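Side-chain contacts in Sex comb on midleg CG9495-PA (Drosophila melanogaster, PDB 1PK1), which belongs to the Polycomb group of gene repressors and probably self-associates and binds partner proteins through its SAM domain: residues B[22-25]-B[26-30]; B[52-55]-B[56-59]. The protein carries 2 engineered substitutions. All coordinates share one frame; numbering follows the deposited sequence.

Interaction 1: residues B[22-25]-B[26-30]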
loop_
_atom_site.group_PDB
_atom_site.type_symbol
_atom_site.label_atom_id
_atom_site.label_comp_id
_atom_site.label_asym_id
_atom_site.label_seq_id
_atom_site.Cartn_x
_atom_site.Cartn_y
_atom_site.Cartn_z
ATOM N N VAL B 22 -3.140 15.506 9.481
ATOM C CA VAL B 22 -3.114 14.115 9.018
ATOM C C VAL B 22 -2.337 14.036 7.707
ATOM O O VAL B 22 -1.527 13.124 7.495
ATOM C CB VAL B 22 -4.546 13.571 8.779
ATOM C CG1 VAL B 22 -4.491 12.266 7.991
ATOM C CG2 VAL B 22 -5.245 13.341 10.115
ATOM N N ILE B 23 -2.589 14.988 6.818
ATOM C CA ILE B 23 -1.899 15.010 5.540
ATOM C C ILE B 23 -0.404 15.252 5.738
ATOM O O ILE B 23 0.419 14.651 5.054
ATOM C CB ILE B 23 -2.502 16.085 4.616
ATOM C CG1 ILE B 23 -3.930 15.664 4.243
ATOM C CG2 ILE B 23 -1.628 16.265 3.374
ATOM C CD1 ILE B 23 -4.671 16.645 3.357
ATOM N N GLN B 24 -0.057 16.125 6.677
ATOM C CA GLN B 24 1.348 16.406 6.963
ATOM C C GLN B 24 2.032 15.141 7.497
ATOM O O GLN B 24 3.186 14.865 7.166
ATOM C CB GLN B 24 1.468 17.537 7.989
ATOM C CG GLN B 24 2.888 17.775 8.498
ATOM C CD GLN B 24 3.842 18.239 7.410
ATOM O OE1 GLN B 24 5.057 18.281 7.615
ATOM N NE2 GLN B 24 3.298 18.594 6.250
ATOM N N TYR B 25 1.317 14.376 8.322
ATOM C CA TYR B 25 1.871 13.139 8.873
ATOM C C TYR B 25 2.163 12.150 7.750
ATOM O O TYR B 25 3.273 11.621 7.635
ATOM C CB TYR B 25 0.896 12.505 9.873
ATOM C CG TYR B 25 1.289 11.101 10.274
ATOM C CD1 TYR B 25 2.507 10.857 10.910
ATOM C CD2 TYR B 25 0.463 10.011 9.991
ATOM C CE1 TYR B 25 2.896 9.576 11.252
ATOM C CE2 TYR B 25 0.848 8.713 10.334
ATOM C CZ TYR B 25 2.070 8.508 10.963
ATOM O OH TYR B 25 2.488 7.247 11.303
ATOM N N ILE B 26 1.161 11.900 6.915
ATOM C CA ILE B 26 1.329 10.974 5.805
ATOM C C ILE B 26 2.461 11.412 4.877
ATOM O O ILE B 26 3.376 10.643 4.597
ATOM C CB ILE B 26 0.037 10.862 4.965
ATOM C CG1 ILE B 26 -1.124 10.374 5.838
ATOM C CG2 ILE B 26 0.264 9.911 3.798
ATOM C CD1 ILE B 26 -0.940 8.985 6.402
ATOM N N GLU B 27 2.395 12.653 4.406
ATOM C CA GLU B 27 3.401 13.171 3.482
ATOM C C GLU B 27 4.813 13.324 4.040
ATOM O O GLU B 27 5.784 13.094 3.319
ATOM C CB GLU B 27 2.918 14.500 2.882
ATOM C CG GLU B 27 1.826 14.302 1.831
ATOM C CD GLU B 27 1.181 15.598 1.361
ATOM O OE1 GLU B 27 1.805 16.671 1.493
ATOM O OE2 GLU B 27 0.044 15.534 0.839
ATOM N N SER B 28 4.940 13.701 5.308
ATOM C CA SER B 28 6.268 13.870 5.901
ATOM C C SER B 28 6.927 12.529 6.195
ATOM O O SER B 28 8.142 12.451 6.396
ATOM C CB SER B 28 6.188 14.695 7.191
ATOM O OG SER B 28 5.612 13.953 8.250
ATOM N N ASN B 29 6.127 11.469 6.221
ATOM C CA ASN B 29 6.660 10.140 6.488
ATOM C C ASN B 29 6.830 9.303 5.226
ATOM O O ASN B 29 7.688 8.420 5.173
ATOM C CB ASN B 29 5.766 9.422 7.499
ATOM C CG ASN B 29 6.063 9.839 8.924
ATOM O OD1 ASN B 29 7.015 9.351 9.536
ATOM N ND2 ASN B 29 5.271 10.762 9.451
ATOM N N ASP B 30 6.021 9.582 4.207
ATOM C CA ASP B 30 6.098 8.848 2.951
ATOM C C ASP B 30 5.749 9.799 1.812
ATOM O O ASP B 30 4.584 9.963 1.458
ATOM C CB ASP B 30 5.116 7.673 2.961
ATOM C CG ASP B 30 5.371 6.688 1.839
ATOM O OD1 ASP B 30 5.953 7.088 0.809
ATOM O OD2 ASP B 30 4.974 5.513 1.984
#
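Ile26 N and Glu27 N donate to Val22 O and Ile23 O four residues back, the first bond nearly straight at 173°, so the two segments are successive turns near the C-terminal end of helix 19-29. The last turn adds side-chain donors to this ladder. Gln24 O takes two bonds from one residue: Ser28 N and Ser28 OG, each 2.8 Å away, reach it from opposite faces of its carbonyl plane. Ser28 OG gets there because chi1 is 73°, which sets it between its own backbone N and carbonyl carbon. Tyr25 O is served in a similar way. Asn29 N bonds to it only weakly, but Asn29 ND2 points at it in the plane of its own amide, at 2.8 Å and 168°. The same ND2 lies obliquely to the Tyr25 ring, 3.1 Å from Tyr25 CD1, with ring and amide planes well inclined to each other. Tyr25 OH reaches past this turn to bond Leu75 O on helix 66-79. On the buried side Ile26 CD1 meets Tyr25 CD2 at 4.0 Å, and Ile26 also packs on Leu75. Glu27 runs extended alongside Ile23, its carboxylate beside Ile23 CG2. The side-chain amide and hydroxyl thus supply donors to carbonyls of the closing turn, and probably help to finish the helix where Asp30 leaves helical geometry.

Interaction 2: residues B[52-55]-B[56-59]. Engineered in segment 52-55: Arg52 (natural residue Leu). Engineered in segment 56-59: Arg57 (natural residue Met).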
loop_
_atom_site.group_PDB
_atom_site.type_symbol
_atom_site.label_atom_id
_atom_site.label_comp_id
_atom_site.label_asym_id
_atom_site.label_seq_id
_atom_site.Cartn_x
_atom_site.Cartn_y
_atom_site.Cartn_z
ATOM N N ARG B 52 -9.811 5.490 11.926
ATOM C CA ARG B 52 -10.964 4.671 11.568
ATOM C C ARG B 52 -10.857 4.069 10.163
ATOM O O ARG B 52 -11.737 3.334 9.727
ATOM C CB ARG B 52 -12.228 5.531 11.693
ATOM C CG ARG B 52 -13.547 4.823 11.462
ATOM C CD ARG B 52 -14.696 5.749 11.845
ATOM N NE ARG B 52 -16.007 5.189 11.532
ATOM C CZ ARG B 52 -17.158 5.781 11.835
ATOM N NH1 ARG B 52 -17.159 6.952 12.462
ATOM N NH2 ARG B 52 -18.308 5.208 11.509
ATOM N N LEU B 53 -9.769 4.371 9.463
ATOM C CA LEU B 53 -9.569 3.857 8.110
ATOM C C LEU B 53 -9.067 2.418 8.060
ATOM O O LEU B 53 -8.498 1.906 9.027
ATOM C CB LEU B 53 -8.550 4.719 7.350
ATOM C CG LEU B 53 -8.898 6.079 6.752
ATOM C CD1 LEU B 53 -7.628 6.689 6.167
ATOM C CD2 LEU B 53 -9.950 5.930 5.666
ATOM N N ASN B 54 -9.300 1.772 6.921
ATOM C CA ASN B 54 -8.808 0.424 6.660
ATOM C C ASN B 54 -8.699 0.286 5.141
ATOM O O ASN B 54 -9.251 1.107 4.407
ATOM C CB ASN B 54 -9.712 -0.660 7.274
ATOM C CG ASN B 54 -11.123 -0.619 6.751
ATOM O OD1 ASN B 54 -11.352 -0.563 5.546
ATOM N ND2 ASN B 54 -12.086 -0.666 7.665
ATOM N N SER B 55 -7.971 -0.720 4.671
ATOM C CA SER B 55 -7.770 -0.903 3.236
ATOM C C SER B 55 -9.061 -1.045 2.435
ATOM O O SER B 55 -9.192 -0.467 1.355
ATOM C CB SER B 55 -6.845 -2.103 2.972
ATOM O OG SER B 55 -7.395 -3.317 3.444
ATOM N N GLU B 56 -10.017 -1.803 2.960
ATOM C CA GLU B 56 -11.284 -1.985 2.257
ATOM C C GLU B 56 -11.989 -0.652 2.015
ATOM O O GLU B 56 -12.457 -0.386 0.907
ATOM C CB GLU B 56 -12.204 -2.914 3.048
ATOM C CG GLU B 56 -11.725 -4.354 3.108
ATOM C CD GLU B 56 -11.580 -4.975 1.734
ATOM O OE1 GLU B 56 -12.562 -4.943 0.961
ATOM O OE2 GLU B 56 -10.488 -5.499 1.429
ATOM N N ARG B 57 -12.068 0.175 3.054
ATOM C CA ARG B 57 -12.711 1.484 2.946
ATOM C C ARG B 57 -11.936 2.388 1.986
ATOM O O ARG B 57 -12.527 3.143 1.216
ATOM C CB ARG B 57 -12.774 2.171 4.313
ATOM C CG ARG B 57 -13.453 1.387 5.426
ATOM C CD ARG B 57 -14.964 1.504 5.394
ATOM N NE ARG B 57 -15.514 1.567 6.748
ATOM C CZ ARG B 57 -15.338 0.637 7.684
ATOM N NH1 ARG B 57 -14.625 -0.450 7.423
ATOM N NH2 ARG B 57 -15.867 0.799 8.890
ATOM N N MET B 58 -10.610 2.334 2.050
ATOM C CA MET B 58 -9.801 3.159 1.160
ATOM C C MET B 58 -9.969 2.761 -0.298
ATOM O O MET B 58 -10.033 3.611 -1.175
ATOM C CB MET B 58 -8.317 3.082 1.549
ATOM C CG MET B 58 -7.972 3.888 2.787
ATOM S SD MET B 58 -6.190 4.027 3.070
ATOM C CE MET B 58 -5.913 2.601 4.070
ATOM N N MET B 59 -10.050 1.465 -0.565
ATOM C CA MET B 59 -10.193 1.013 -1.939
ATOM C C MET B 59 -11.605 1.217 -2.458
ATOM O O MET B 59 -11.805 1.719 -3.558
ATOM C CB MET B 59 -9.810 -0.464 -2.054
ATOM C CG MET B 59 -8.343 -0.737 -1.765
ATOM S SD MET B 59 -7.886 -2.439 -2.143
ATOM C CE MET B 59 -8.706 -3.311 -0.793
#
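The side-chain amide of Asn54 lies across the first part of the Arg57 side chain, though the model is too tight there for the exact spacing to be trusted. The two chains cross at a slant, and the amide and guanidinium planes are 61° apart. Asn54 OD1 accepts from Arg57 N at 2.7 Å, with an N-H...O angle of 168°. A chi1 of 60° folds the amide back over the first turn so that OD1 meets this N-H. The place of OD1 is less sure for the same reason. Asn54 ND2 and Arg57 NH1 also sit close together, but both are donors and do not bond. Arg57 is engineered, and so is Arg52; their guanidinium groups come near each other without touching.

Asn54 is the N-cap of helix 55-61, in the SAM domain. Leu53, just before the cap, and Met58, four residues beyond the cap, pair as a hydrophobic staple, with Leu53 CD2 4.0 Å from Met58 CG. These two chains cross at about a right angle. Met58 continues inward to Ile72 and Cys73 of helix 66-79, while Leu53 rests on Ile45 and Met62. With alanine at Asn54 the amide is gone, and Arg57 N in the first turn would probably be left without its capping acceptor.

Behind the cap the regular helix bonds begin. Met58 N donates to Asn54 O at 3.0 Å, and Met59 N to Ser55 O at 2.9 Å. Asn54 N itself is buried with no partner in the model. Met59 curls back along the same turn: its CG is 3.2 Å from Ser55 O, its chain bends at chi3, and the terminal CE comes back toward the same carbonyl.

From the N terminus, interaction 1 comes first, in the last turns of helix 19-29. The chain then passes through helices 37-42 and 47-51 before interaction 2 starts helix 55-61. The contacts follow in series and neither nest nor cross. Each joins two segments that follow one another without a gap, so neither closes a long loop: 22-30 finishes one helix and 52-59 begins another. Their centres are about 17 Å apart, on opposite sides of the chain's centre, and their nearest atoms are about 7 Å apart. Helix 66-79 links them, since it packs on Ile26 of the first and on Met58 of the second. Both thus border the same helical bundle of the SAM domain.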